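PDB 4KWA: transcriptional regulator from Saccharomonospora viridis, which probably acts as a TetR-family DNA-binding repressor of transcription and is seen here with a choline ion bound in its C-terminal domain. Local coordinates for residues A75-L81 with Q140-R144; E86-T91 with V175-R179; R96-S100 with G163-L167; W102-W106 with D117-D121; I130-R135 with A148-A152. All blocks are in the same frame, centred on the assembly; numbering follows the deposited sequence. Where two conformers were deposited one is given.

Contact 1 (A75-L81 with Q140-R144)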
# COMPACT_ATOMS: atom_id res chain seq x y z
N ALA A 75 9.47 29.04 -6.09
CA ALA A 75 10.45 29.29 -4.99
C ALA A 75 9.86 29.20 -3.59
O ALA A 75 10.60 28.92 -2.62
CB ALA A 75 11.17 30.64 -5.17
N ASP A 76 8.56 29.46 -3.44
CA ASP A 76 7.92 29.44 -2.12
C ASP A 76 7.77 27.97 -1.67
O ASP A 76 7.20 27.15 -2.39
CB ASP A 76 6.57 30.15 -2.14
CG ASP A 76 5.97 30.25 -0.74
OD1 ASP A 76 6.18 31.29 -0.10
OD2 ASP A 76 5.42 29.27 -0.23
N ALA A 77 8.28 27.58 -0.51
CA ALA A 77 8.21 26.19 -0.16
C ALA A 77 6.77 25.68 0.11
O ALA A 77 6.50 24.54 -0.12
CB ALA A 77 9.16 25.88 1.03
N ARG A 78 5.84 26.52 0.55
CA ARG A 78 4.47 26.00 0.73
C ARG A 78 3.92 25.61 -0.63
O ARG A 78 3.33 24.51 -0.77
CB ARG A 78 3.49 26.98 1.41
CG ARG A 78 2.05 26.44 1.43
CD ARG A 78 0.94 27.35 1.99
NE ARG A 78 -0.32 26.86 1.43
CZ ARG A 78 -0.66 27.04 0.15
NH1 ARG A 78 0.17 27.68 -0.67
NH2 ARG A 78 -1.79 26.53 -0.34
N GLU A 79 4.09 26.50 -1.60
CA GLU A 79 3.60 26.19 -2.98
C GLU A 79 4.35 24.94 -3.48
O GLU A 79 3.74 24.08 -4.10
CB GLU A 79 3.80 27.35 -3.98
CG GLU A 79 3.10 27.05 -5.30
CD GLU A 79 1.56 26.92 -5.21
OE1 GLU A 79 0.95 27.35 -4.19
OE2 GLU A 79 0.95 26.36 -6.16
N ARG A 80 5.66 24.85 -3.26
CA ARG A 80 6.38 23.67 -3.70
C ARG A 80 5.80 22.36 -3.12
O ARG A 80 5.55 21.39 -3.84
CB ARG A 80 7.89 23.75 -3.38
CG ARG A 80 8.69 24.69 -4.17
CD ARG A 80 10.16 24.64 -3.78
NE ARG A 80 10.85 23.47 -4.24
CZ ARG A 80 11.39 23.34 -5.46
NH1 ARG A 80 11.15 24.25 -6.41
NH2 ARG A 80 12.08 22.24 -5.79
N LEU A 81 5.63 22.34 -1.80
CA LEU A 81 5.07 21.16 -1.07
C LEU A 81 3.66 20.84 -1.61
O LEU A 81 3.34 19.68 -1.91
CB LEU A 81 5.12 21.41 0.41
CG LEU A 81 4.88 20.16 1.23
CD1 LEU A 81 5.94 19.10 0.99
CD2 LEU A 81 4.77 20.50 2.73
N GLN A 140 12.57 29.64 5.51
CA GLN A 140 11.75 30.74 5.01
C GLN A 140 10.75 31.27 6.09
O GLN A 140 10.10 32.31 5.89
CB GLN A 140 10.96 30.27 3.75
CG GLN A 140 11.84 30.03 2.52
CD GLN A 140 11.04 29.66 1.27
OE1 GLN A 140 9.85 29.44 1.34
NE2 GLN A 140 11.69 29.64 0.13
N GLY A 141 10.55 30.51 7.17
CA GLY A 141 9.66 30.83 8.28
C GLY A 141 8.20 30.54 8.00
O GLY A 141 7.30 31.02 8.71
N VAL A 142 7.91 29.72 7.00
CA VAL A 142 6.51 29.41 6.73
C VAL A 142 6.05 28.09 7.29
O VAL A 142 4.83 27.86 7.42
CB VAL A 142 6.18 29.58 5.24
CG1 VAL A 142 4.76 29.15 4.93
CG2 VAL A 142 6.37 31.03 4.78
N PHE A 143 7.03 27.25 7.66
CA PHE A 143 6.79 25.95 8.23
C PHE A 143 7.32 25.92 9.68
O PHE A 143 8.37 26.49 9.95
CB PHE A 143 7.46 24.76 7.48
CG PHE A 143 6.97 24.50 6.09
CD1 PHE A 143 5.74 24.89 5.64
CD2 PHE A 143 7.73 23.76 5.27
CE1 PHE A 143 5.35 24.60 4.31
CE2 PHE A 143 7.37 23.51 3.97
CZ PHE A 143 6.14 23.92 3.49
N ARG A 144 6.55 25.26 10.53
CA ARG A 144 6.88 25.02 11.95
C ARG A 144 8.20 24.24 12.10
O ARG A 144 8.49 23.32 11.31
CB ARG A 144 5.87 24.02 12.60
CG ARG A 144 4.52 24.40 13.15
CD ARG A 144 4.21 23.37 14.26
NE ARG A 144 3.84 22.06 13.74
CZ ARG A 144 4.17 20.87 14.26
NH1 ARG A 144 5.08 20.73 15.24
NH2 ARG A 144 3.70 19.79 13.67

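Contact 2 (E86-T91 with V175-R179)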
# COMPACT_ATOMS: atom_id res chain seq x y z
N GLU A 86 0.39 17.30 -4.97
CA GLU A 86 -0.54 17.21 -6.09
C GLU A 86 -0.08 16.15 -7.16
O GLU A 86 -0.89 15.42 -7.78
CB GLU A 86 -0.73 18.60 -6.74
CG GLU A 86 -1.63 18.58 -7.98
CD GLU A 86 -3.12 18.41 -7.64
OE1 GLU A 86 -3.55 18.75 -6.50
OE2 GLU A 86 -3.90 17.97 -8.53
N LEU A 87 1.21 16.20 -7.48
CA LEU A 87 1.85 15.22 -8.39
C LEU A 87 1.73 13.76 -7.92
O LEU A 87 1.93 12.85 -8.70
CB LEU A 87 3.33 15.50 -8.47
CG LEU A 87 3.74 16.68 -9.26
CD1 LEU A 87 5.24 16.79 -9.06
CD2 LEU A 87 3.35 16.42 -10.70
N GLN A 88 1.43 13.52 -6.64
CA GLN A 88 1.24 12.22 -6.12
C GLN A 88 -0.16 11.74 -6.17
O GLN A 88 -0.38 10.61 -5.77
CB GLN A 88 1.72 12.07 -4.66
CG GLN A 88 3.12 12.60 -4.39
CD GLN A 88 4.16 12.41 -5.52
OE1 GLN A 88 4.84 13.40 -5.94
NE2 GLN A 88 4.36 11.18 -5.98
N LEU A 89 -1.13 12.57 -6.58
CA LEU A 89 -2.49 12.08 -6.60
C LEU A 89 -2.72 11.11 -7.72
O LEU A 89 -2.20 11.30 -8.78
CB LEU A 89 -3.44 13.27 -6.73
CG LEU A 89 -3.27 14.27 -5.62
CD1 LEU A 89 -4.24 15.41 -5.85
CD2 LEU A 89 -3.40 13.69 -4.25
N PRO A 90 -3.58 10.10 -7.53
CA PRO A 90 -3.79 9.16 -8.61
C PRO A 90 -4.83 9.70 -9.56
O PRO A 90 -5.89 9.08 -9.72
CB PRO A 90 -4.34 7.94 -7.88
CG PRO A 90 -4.97 8.51 -6.66
CD PRO A 90 -4.04 9.57 -6.22
N THR A 91 -4.54 10.82 -10.23
CA THR A 91 -5.50 11.40 -11.18
C THR A 91 -5.68 10.52 -12.43
O THR A 91 -4.80 9.75 -12.87
CB THR A 91 -5.09 12.83 -11.50
OG1 THR A 91 -3.72 12.85 -11.82
CG2 THR A 91 -5.18 13.67 -10.30
N VAL A 175 -10.27 11.19 -5.39
CA VAL A 175 -9.01 11.99 -5.47
C VAL A 175 -9.26 13.37 -4.78
O VAL A 175 -8.37 13.91 -4.16
CB VAL A 175 -8.60 12.22 -6.93
CG1 VAL A 175 -7.42 13.19 -7.04
CG2 VAL A 175 -8.24 10.93 -7.64
N ASP A 176 -10.43 14.04 -5.01
CA ASP A 176 -10.72 15.34 -4.38
C ASP A 176 -10.64 15.24 -2.87
O ASP A 176 -10.06 16.09 -2.21
CB ASP A 176 -12.11 15.89 -4.77
CG ASP A 176 -12.20 16.37 -6.24
OD1 ASP A 176 -11.21 16.82 -6.83
OD2 ASP A 176 -13.31 16.34 -6.80
N HIS A 177 -11.14 14.13 -2.30
CA HIS A 177 -11.11 13.97 -0.82
C HIS A 177 -9.67 13.79 -0.31
O HIS A 177 -9.29 14.38 0.68
CB HIS A 177 -12.08 12.91 -0.37
CG HIS A 177 -13.53 13.29 -0.61
ND1 HIS A 177 -14.35 12.63 -1.50
CD2 HIS A 177 -14.27 14.32 -0.11
CE1 HIS A 177 -15.55 13.20 -1.50
NE2 HIS A 177 -15.52 14.22 -0.66
N MSE A 178 -8.89 13.01 -1.05
CA MSE A 178 -7.47 12.81 -0.69
C MSE A 178 -6.72 14.14 -0.74
O MSE A 178 -5.85 14.45 0.11
CB MSE A 178 -6.91 11.79 -1.74
CG MSE A 178 -5.42 11.71 -1.61
SE MSE A 178 -4.80 10.10 -2.60
CE MSE A 178 -2.93 10.26 -2.26
N ARG A 179 -6.97 14.90 -1.78
CA ARG A 179 -6.38 16.21 -1.95
C ARG A 179 -6.69 17.10 -0.77
O ARG A 179 -5.81 17.68 -0.23
CB ARG A 179 -6.81 16.91 -3.25
CG ARG A 179 -6.06 18.19 -3.52
CD ARG A 179 -6.54 18.93 -4.76
NE ARG A 179 -6.24 18.22 -5.98
CZ ARG A 179 -7.14 17.63 -6.75
NH1 ARG A 179 -8.40 17.65 -6.46
NH2 ARG A 179 -6.76 17.01 -7.83

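Contact 3 (R96-S100 with G163-L167). With CHT (choline ion), chain E.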
# COMPACT_ATOMS: atom_id res chain seq x y z
N ARG A 96 -2.82 7.61 -12.31
CA ARG A 96 -3.62 6.46 -11.78
C ARG A 96 -2.94 5.15 -12.13
O ARG A 96 -2.77 4.25 -11.26
CB ARG A 96 -5.03 6.48 -12.35
CG ARG A 96 -5.91 5.32 -11.92
CD ARG A 96 -6.21 5.42 -10.45
NE ARG A 96 -7.31 4.52 -10.03
CZ ARG A 96 -8.50 4.88 -9.56
NH1 ARG A 96 -9.35 3.92 -9.18
NH2 ARG A 96 -8.87 6.15 -9.39
N ASP A 97 -2.44 5.04 -13.37
CA ASP A 97 -1.71 3.82 -13.78
C ASP A 97 -0.45 3.62 -12.98
O ASP A 97 -0.07 2.48 -12.62
CB ASP A 97 -1.38 3.90 -15.27
CG ASP A 97 -2.59 3.68 -16.16
OD1 ASP A 97 -3.64 3.26 -15.70
OD2 ASP A 97 -2.50 4.01 -17.35
N GLU A 98 0.31 4.70 -12.75
CA GLU A 98 1.50 4.57 -11.95
C GLU A 98 1.16 4.01 -10.59
O GLU A 98 1.80 3.06 -10.13
CB GLU A 98 2.25 5.90 -11.89
CG GLU A 98 2.84 6.29 -13.24
CD GLU A 98 3.60 7.61 -13.17
OE1 GLU A 98 3.56 8.27 -12.13
OE2 GLU A 98 4.27 7.98 -14.13
N TRP A 99 0.08 4.53 -9.96
CA TRP A 99 -0.33 3.97 -8.71
C TRP A 99 -0.60 2.50 -8.82
O TRP A 99 -0.21 1.74 -7.94
CB TRP A 99 -1.54 4.72 -8.13
CG TRP A 99 -1.18 5.96 -7.33
CD1 TRP A 99 -0.90 7.18 -7.80
CD2 TRP A 99 -0.93 6.01 -5.91
NE1 TRP A 99 -0.53 8.04 -6.77
CE2 TRP A 99 -0.56 7.34 -5.59
CE3 TRP A 99 -0.98 5.08 -4.88
CZ2 TRP A 99 -0.27 7.77 -4.25
CZ3 TRP A 99 -0.72 5.51 -3.54
CH2 TRP A 99 -0.37 6.86 -3.24
N SER A 100 -1.32 2.12 -9.87
CA SER A 100 -1.67 0.71 -10.10
C SER A 100 -0.43 -0.17 -10.10
O SER A 100 -0.45 -1.28 -9.58
CB SER A 100 -2.44 0.52 -11.41
OG SER A 100 -3.71 1.16 -11.43
N GLY A 163 -3.78 6.77 -0.87
CA GLY A 163 -3.93 6.30 -2.25
C GLY A 163 -4.58 4.97 -2.41
O GLY A 163 -5.36 4.73 -3.30
N ILE A 164 -4.26 4.11 -1.44
CA ILE A 164 -4.86 2.83 -1.34
C ILE A 164 -6.36 2.97 -1.16
O ILE A 164 -7.11 2.27 -1.84
CB ILE A 164 -4.21 1.99 -0.19
CG1 ILE A 164 -2.76 1.76 -0.43
CG2 ILE A 164 -4.95 0.62 -0.05
CD1 ILE A 164 -1.98 1.35 0.83
N GLN A 165 -6.79 3.83 -0.23
CA GLN A 165 -8.18 4.04 0.03
C GLN A 165 -8.86 4.51 -1.32
O GLN A 165 -9.95 4.01 -1.68
CB GLN A 165 -8.35 5.01 1.20
CG GLN A 165 -7.77 4.50 2.50
CD GLN A 165 -7.87 5.51 3.63
OE1 GLN A 165 -8.59 6.51 3.50
NE2 GLN A 165 -7.21 5.23 4.78
N VAL A 166 -8.19 5.36 -2.10
CA VAL A 166 -8.77 5.72 -3.39
C VAL A 166 -8.87 4.57 -4.36
O VAL A 166 -9.97 4.25 -4.89
CB VAL A 166 -8.02 6.93 -4.03
CG1 VAL A 166 -8.59 7.27 -5.42
CG2 VAL A 166 -8.00 8.11 -3.03
N LEU A 167 -7.76 3.89 -4.60
CA LEU A 167 -7.74 2.74 -5.53
C LEU A 167 -8.64 1.53 -5.23
O LEU A 167 -9.25 0.95 -6.18
CB LEU A 167 -6.36 2.31 -5.90
CG LEU A 167 -5.71 3.08 -7.06
CD1 LEU A 167 -5.28 4.49 -6.71
CD2 LEU A 167 -4.47 2.33 -7.56
C4 CHT E . 6.32 6.44 -4.60
C5 CHT E . 5.27 7.03 -5.55
C6 CHT E . 3.43 5.64 -4.66
C7 CHT E . 3.03 7.29 -6.33
C8 CHT E . 3.62 7.92 -4.01
O6 CHT E . 7.49 6.19 -5.40
N1 CHT E . 3.84 6.97 -5.12
O HOH W 1 -8.67 1.07 -8.99

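Contact 4 (W102-W106 with D117-D121)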
# COMPACT_ATOMS: atom_id res chain seq x y z
N TRP A 102 2.67 0.76 -8.78
CA TRP A 102 3.34 0.82 -7.46
C TRP A 102 2.73 -0.12 -6.45
O TRP A 102 3.51 -0.80 -5.73
CB TRP A 102 3.63 2.21 -6.88
CG TRP A 102 4.56 3.01 -7.78
CD1 TRP A 102 4.21 4.13 -8.47
CD2 TRP A 102 5.94 2.73 -8.11
NE1 TRP A 102 5.30 4.59 -9.21
CE2 TRP A 102 6.35 3.72 -9.03
CE3 TRP A 102 6.85 1.68 -7.78
CZ2 TRP A 102 7.65 3.77 -9.54
CZ3 TRP A 102 8.15 1.73 -8.28
CH2 TRP A 102 8.53 2.77 -9.18
N LEU A 103 1.41 -0.22 -6.41
CA LEU A 103 0.76 -1.21 -5.53
C LEU A 103 1.32 -2.63 -5.85
O LEU A 103 1.52 -3.48 -4.94
CB LEU A 103 -0.77 -1.25 -5.67
CG LEU A 103 -1.61 -0.39 -4.72
CD1 LEU A 103 -1.32 1.08 -4.83
CD2 LEU A 103 -3.10 -0.60 -4.85
N GLN A 104 1.52 -2.93 -7.12
CA GLN A 104 2.05 -4.28 -7.46
C GLN A 104 3.54 -4.44 -7.05
O GLN A 104 4.03 -5.53 -6.72
CB GLN A 104 1.82 -4.55 -8.94
CG GLN A 104 0.38 -4.48 -9.37
CD GLN A 104 0.28 -4.65 -10.88
OE1 GLN A 104 0.66 -5.69 -11.44
NE2 GLN A 104 -0.28 -3.69 -11.49
N VAL A 105 4.23 -3.32 -7.15
CA VAL A 105 5.62 -3.31 -6.79
C VAL A 105 5.84 -3.53 -5.33
O VAL A 105 6.78 -4.25 -4.92
CB VAL A 105 6.29 -2.04 -7.29
CG1 VAL A 105 7.71 -1.82 -6.71
CG2 VAL A 105 6.45 -2.20 -8.78
N TRP A 106 4.91 -3.02 -4.52
CA TRP A 106 5.08 -3.27 -3.08
C TRP A 106 5.13 -4.76 -2.80
O TRP A 106 5.94 -5.26 -2.00
CB TRP A 106 3.96 -2.55 -2.29
CG TRP A 106 3.93 -1.16 -2.43
CD1 TRP A 106 4.99 -0.30 -2.65
CD2 TRP A 106 2.81 -0.33 -2.20
NE1 TRP A 106 4.56 0.96 -2.65
CE2 TRP A 106 3.24 0.99 -2.30
CE3 TRP A 106 1.44 -0.60 -1.88
CZ2 TRP A 106 2.37 2.06 -2.17
CZ3 TRP A 106 0.56 0.48 -1.76
CH2 TRP A 106 1.04 1.79 -1.91
N ASP A 117 15.36 -3.10 -4.70
CA ASP A 117 16.44 -2.09 -4.73
C ASP A 117 16.02 -0.89 -5.56
O ASP A 117 16.24 0.25 -5.18
CB ASP A 117 17.73 -2.66 -5.36
CG ASP A 117 18.44 -3.67 -4.46
OD1 ASP A 117 17.97 -3.88 -3.31
OD2 ASP A 117 19.45 -4.28 -4.95
N LEU A 118 15.39 -1.12 -6.71
CA LEU A 118 14.92 -0.03 -7.48
C LEU A 118 13.85 0.76 -6.73
O LEU A 118 13.92 1.99 -6.71
CB LEU A 118 14.42 -0.55 -8.82
CG LEU A 118 13.95 0.50 -9.86
CD1 LEU A 118 14.05 -0.02 -11.25
CD2 LEU A 118 12.51 0.99 -9.63
N TYR A 119 12.87 0.08 -6.13
CA TYR A 119 11.83 0.77 -5.39
C TYR A 119 12.43 1.62 -4.22
O TYR A 119 12.05 2.79 -4.03
CB TYR A 119 10.83 -0.24 -4.77
CG TYR A 119 9.83 0.48 -3.86
CD1 TYR A 119 8.84 1.25 -4.40
CD2 TYR A 119 9.85 0.34 -2.43
CE1 TYR A 119 7.96 1.96 -3.58
CE2 TYR A 119 8.97 1.07 -1.62
CZ TYR A 119 8.01 1.81 -2.21
OH TYR A 119 7.11 2.44 -1.44
N ASN A 120 13.39 1.07 -3.55
CA ASN A 120 13.99 1.78 -2.46
C ASN A 120 14.73 2.97 -2.91
O ASN A 120 14.71 4.01 -2.20
CB ASN A 120 14.88 0.92 -1.63
CG ASN A 120 14.07 0.07 -0.63
OD1 ASN A 120 13.26 0.61 0.13
ND2 ASN A 120 14.40 -1.20 -0.52
N ASP A 121 15.51 2.83 -3.94
CA ASP A 121 16.19 4.06 -4.40
C ASP A 121 15.18 5.09 -4.86
O ASP A 121 15.43 6.26 -4.68
CB ASP A 121 17.08 3.78 -5.58
CG ASP A 121 18.30 3.04 -5.20
OD1 ASP A 121 18.57 2.88 -3.97
OD2 ASP A 121 18.97 2.60 -6.14

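Contact 5 (I130-R135 with A148-A152)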
# COMPACT_ATOMS: atom_id res chain seq x y z
N ILE A 130 11.06 15.57 -0.13
CA ILE A 130 10.11 16.03 0.85
C ILE A 130 10.84 16.64 2.00
O ILE A 130 10.54 17.81 2.40
CB ILE A 130 9.24 14.84 1.37
CG1 ILE A 130 8.41 14.22 0.24
CG2 ILE A 130 8.29 15.35 2.44
CD1 ILE A 130 7.55 15.22 -0.49
N ALA A 131 11.81 15.92 2.55
CA ALA A 131 12.52 16.47 3.70
C ALA A 131 13.22 17.82 3.41
O ALA A 131 13.24 18.77 4.23
CB ALA A 131 13.52 15.41 4.24
N MSE A 132 13.79 17.91 2.21
CA MSE A 132 14.46 19.11 1.81
C MSE A 132 13.47 20.20 1.69
O MSE A 132 13.80 21.35 2.03
CB MSE A 132 15.24 18.90 0.52
CG MSE A 132 15.88 20.19 0.07
SE MSE A 132 16.55 19.83 -1.76
CE MSE A 132 14.98 19.72 -2.99
N THR A 133 12.27 19.92 1.17
CA THR A 133 11.25 20.99 1.05
C THR A 133 10.81 21.55 2.43
O THR A 133 10.62 22.76 2.63
CB THR A 133 10.09 20.44 0.27
OG1 THR A 133 10.68 19.92 -0.96
CG2 THR A 133 8.99 21.54 -0.05
N ILE A 134 10.62 20.63 3.36
CA ILE A 134 10.31 21.00 4.73
C ILE A 134 11.36 21.91 5.30
O ILE A 134 10.98 22.97 5.83
CB ILE A 134 10.03 19.74 5.58
CG1 ILE A 134 8.73 19.12 5.06
CG2 ILE A 134 9.90 20.10 7.04
CD1 ILE A 134 8.55 17.67 5.48
N ARG A 135 12.66 21.55 5.21
CA ARG A 135 13.71 22.41 5.76
C ARG A 135 13.79 23.76 5.03
O ARG A 135 14.11 24.79 5.60
CB ARG A 135 15.08 21.66 5.68
CG ARG A 135 15.06 20.39 6.49
CD ARG A 135 16.40 19.65 6.41
NE ARG A 135 16.45 18.31 6.98
CZ ARG A 135 16.52 17.21 6.23
NH1 ARG A 135 16.64 17.30 4.85
NH2 ARG A 135 16.60 16.05 6.81
N ALA A 148 12.29 17.12 10.29
CA ALA A 148 11.89 16.94 8.89
C ALA A 148 11.93 15.53 8.42
O ALA A 148 11.23 15.17 7.48
CB ALA A 148 12.76 17.78 7.98
N ASP A 149 12.78 14.72 9.02
CA ASP A 149 12.81 13.34 8.63
C ASP A 149 11.53 12.58 9.14
O ASP A 149 10.97 11.74 8.42
CB ASP A 149 14.06 12.73 9.31
CG ASP A 149 15.36 12.96 8.55
OD1 ASP A 149 15.61 12.19 7.61
OD2 ASP A 149 16.21 13.77 8.98
N GLU A 150 11.15 12.82 10.38
CA GLU A 150 9.94 12.16 10.94
C GLU A 150 8.73 12.61 10.16
O GLU A 150 7.85 11.78 9.83
CB GLU A 150 9.74 12.49 12.44
CG GLU A 150 10.69 11.79 13.41
CD GLU A 150 10.43 10.27 13.63
OE1 GLU A 150 11.02 9.76 14.61
OE2 GLU A 150 9.65 9.58 12.89
N LEU A 151 8.72 13.90 9.81
CA LEU A 151 7.65 14.49 9.02
C LEU A 151 7.64 13.95 7.61
O LEU A 151 6.58 13.68 7.10
CB LEU A 151 7.72 16.02 9.06
CG LEU A 151 6.65 16.72 8.21
CD1 LEU A 151 5.26 16.20 8.56
CD2 LEU A 151 6.68 18.23 8.41
N ALA A 152 8.79 13.92 6.88
CA ALA A 152 8.82 13.24 5.59
C ALA A 152 8.28 11.79 5.71
O ALA A 152 7.61 11.32 4.84
CB ALA A 152 10.23 13.20 5.06
O HOH W 2 16.90 13.94 5.57

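Contact 1 (A75-L81 with Q140-R144)
Q140 lays the flat end of its side chain against the start of helix 77-86 and uses both ends of its amide there. NE2 donates to A75 O at 3.0 Å, nearly straight and with the acceptor lying in the amide plane, while OE1 accepts from A77 N at 3.1 Å with an N-H...O angle of 170°. The primary amide thus both donates to and accepts from the main chain, and the two bonds hold its rotation. D76 lies between A75 and A77 and occupies the N-cap position: its OD2 takes the N-H of R78 at 2.9 Å and, more weakly, that of E79, capping the first turn.

Next to this polar pair F143 enters with the far end of its ring. CZ comes to 3.8 Å from L81 CD2, and the two side chains cross obliquely; CE2 meets A77 CB at 4.2 Å, and CE1 lies beside CA and CB of R78. V142 adds a looser touch through CG1 to R78 CB. In the conformer given, the guanidinium of R78 turns elsewhere, its NE in a salt bridge with E187. A Schellman motif at G141, with positive phi, follows the last turn of helix 113-139. F143 and L81 both continue onto I190 of helix 175-190, while L81 also packs on T133 of helix 113-139.

Contact 2 (E86-T91 with V175-R179)
The loop between helices 77-86 and 94-109, which carries Q88 of the choline pocket, is held against helix 175-190 by a salt-bridge network and an apolar patch. A type I turn from E86 to L89 begins it, and P90 sits at the centre of an inverse gamma turn. R179 grips E86 side-on: NE donates to OE1 at 2.8 Å and NH2 to OE2 at 3.1 Å, each oxygen using its syn lone pair. The carboxylate and guanidinium planes are 13° apart, and the arginine's bend at chi3 (-68°) turns its NE/NH2 edge toward E86. At another edge NH1 donates to the anti lone pair of D176 OD1, in the guanidinium plane, so two acids hold it.

L89 crosses R179 at about a right angle, with CD1 3.5 Å from NE, while L89 and the selenomethionine M178 run alongside in opposite senses, L89 CD2 3.9 Å from M178 CG. The ring carbon CD of P90 lies 3.7 Å from M178 SE. V175 divides its branches, CG1 to L89 CB and T91 CG2, CG2 to P90 O at 3.6 Å. P90 also packs on V166 and L167 of helix 148-168 and on R96 and W99 of helix 94-109.

Contact 3 (R96-S100 with G163-L167)
Helices 94-109 and 148-168 cross steeply here, their local axes 11.2 Å apart at closest approach and their N-to-C directions at 104°. W99 spans much of that gap. The benzene end of its indole comes up to the backbone of G163, CZ3 lying 3.5 Å from G163 CA, where no side chain intervenes. L167 packs against the backbone side of W99: its CD2 rests 3.8 Å from W99 CB and also approaches S100 N.

R96 and L167 lie side by side with opposite headings. A bend at chi2 (67°) brings the arginine alongside the leucine, with NE 3.7 Å from L167 CG and CD1 of the leucine over one guanidinium face. V166 CG1 touches NH2 more loosely. At the guanidinium edge a water accepts from R96 NH1 and donates to L167 O, both at 2.9 Å, and so bridges the helices where no direct hydrogen bond does.

The choline ion lies over one face of W99, its methyl carbon C7 3.7 Å from CE2 and offset toward the rim. W99 NE1 donates to Q88 O, which helps fix the rotation of the indole. Q88 and D160 are the other pocket residues, and the D160 carboxylate may help balance the positive charge. A quaternary ammonium has no N-H to donate; its place here is consistent with cation-pi attraction and dispersion acting through the methyl groups.

Contact 4 (W102-W106 with D117-D121)
Packing is closest round Y119, whose ring is reached by three side chains of helix 94-109. W106 turns the edge of its five-membered ring toward the tyrosine face in an offset edge-to-face pair, centroids 5.2 Å apart and planes at 79°; its CD1 lies 3.7 Å from Y119 CZ. W106 NE1 also donates to Y119 OH at 3.2 Å, but the poor angle makes this a weak bond. With CG anti to the backbone N (chi1 173°), Y119 extends across the gap to these partners. W102 meets the tyrosine at its rim, CE3 to CD1 3.9 Å, and V105 CG1 fits against Y119 CB at 4.0 Å.

These are consecutive helices of the all-helical TetR-type C-terminal domain, 94-109 and 113-139, joined by a short connection and inclined at 121° in their local directions. W102 additionally touches the bound choline, which places the aromatic cluster beside the pocket. The looser part lies toward L118, which is partly exposed: its CD2 approaches the edge of W102 at CH2 only to 4.4 Å, and L118 continues onto L53 of helix 48-71. Toward the dimer partner, W106 packs on I164 of the second subunit and Y119 on T168 of that subunit.

Contact 5 (I130-R135 with A148-A152)
R135 and D149 make the charged link between these two helices. R135 NH2 donates to D149 OD2 at 3.2 Å with an N-H...O angle of 121°, a weak hydrogen bond within a salt bridge. The oxygen lies at the edge of the guanidinium, whereas the carboxylate plane is turned 65° from it, so the two groups do not form a flat, two-pronged pair. A water donates to D149 OD1 at 3.0 Å; its modelled approach to R135 NH2 is too short to be trusted. OD1 also hydrogen-bonds with the hydroxyl of Y127. Both carboxylate oxygens are thereby engaged, and the nearby positive charge would be expected to favour the ionised form of D149. The extended arginine chain runs past A148, whose CB sits over one face of the guanidinium and 3.8 Å from R135 CG.

Inside this polar margin the contact is apolar, and several main-chain groups are served within the helices: A152 N bonds to A148 O, I134 N to I130 O and R135 N to A131 O. At the start of helix 148-168, D147 OD1 accepts from E150 N. A131 CB faces A152 CB at 4.0 Å, and I130 CG2 rests 3.9 Å from the same methyl. I134 sends its two branches to different partners, CG2 to A148 CB at 3.8 Å and CD1 to L151 CG at 3.5 Å, a tight approach. The small alanines allow the axes to come within 8.6 Å, an alanine-lined crossing of successive helices 113-139 and 148-168 in the helical C-terminal domain of a TetR-type regulator.

Overall arrangement
All five contacts lie within the BetI-type C-terminal region, and they form two groups. Contacts 2, 3 and 4 border the choline site, which D160 of helix 148-168 also lines: contact 2 supplies Q88, contact 3 W99, and contact 4 touches the ion through W102. Contacts 2 and 3 have centres 9 Å apart and are joined by a probable hydrogen bond from R96 N to T91 O, 3.0 Å; contacts 3 and 4, 14 Å apart, share helix 94-109 and both reach the second subunit. Contacts 1 and 5, with centres 11 Å apart, pack together farther from the ligand, F143 lying against the backbone of I134. Helix 148-168 connects the groups, serving contacts 3 and 5, whose centres are 23 Å apart.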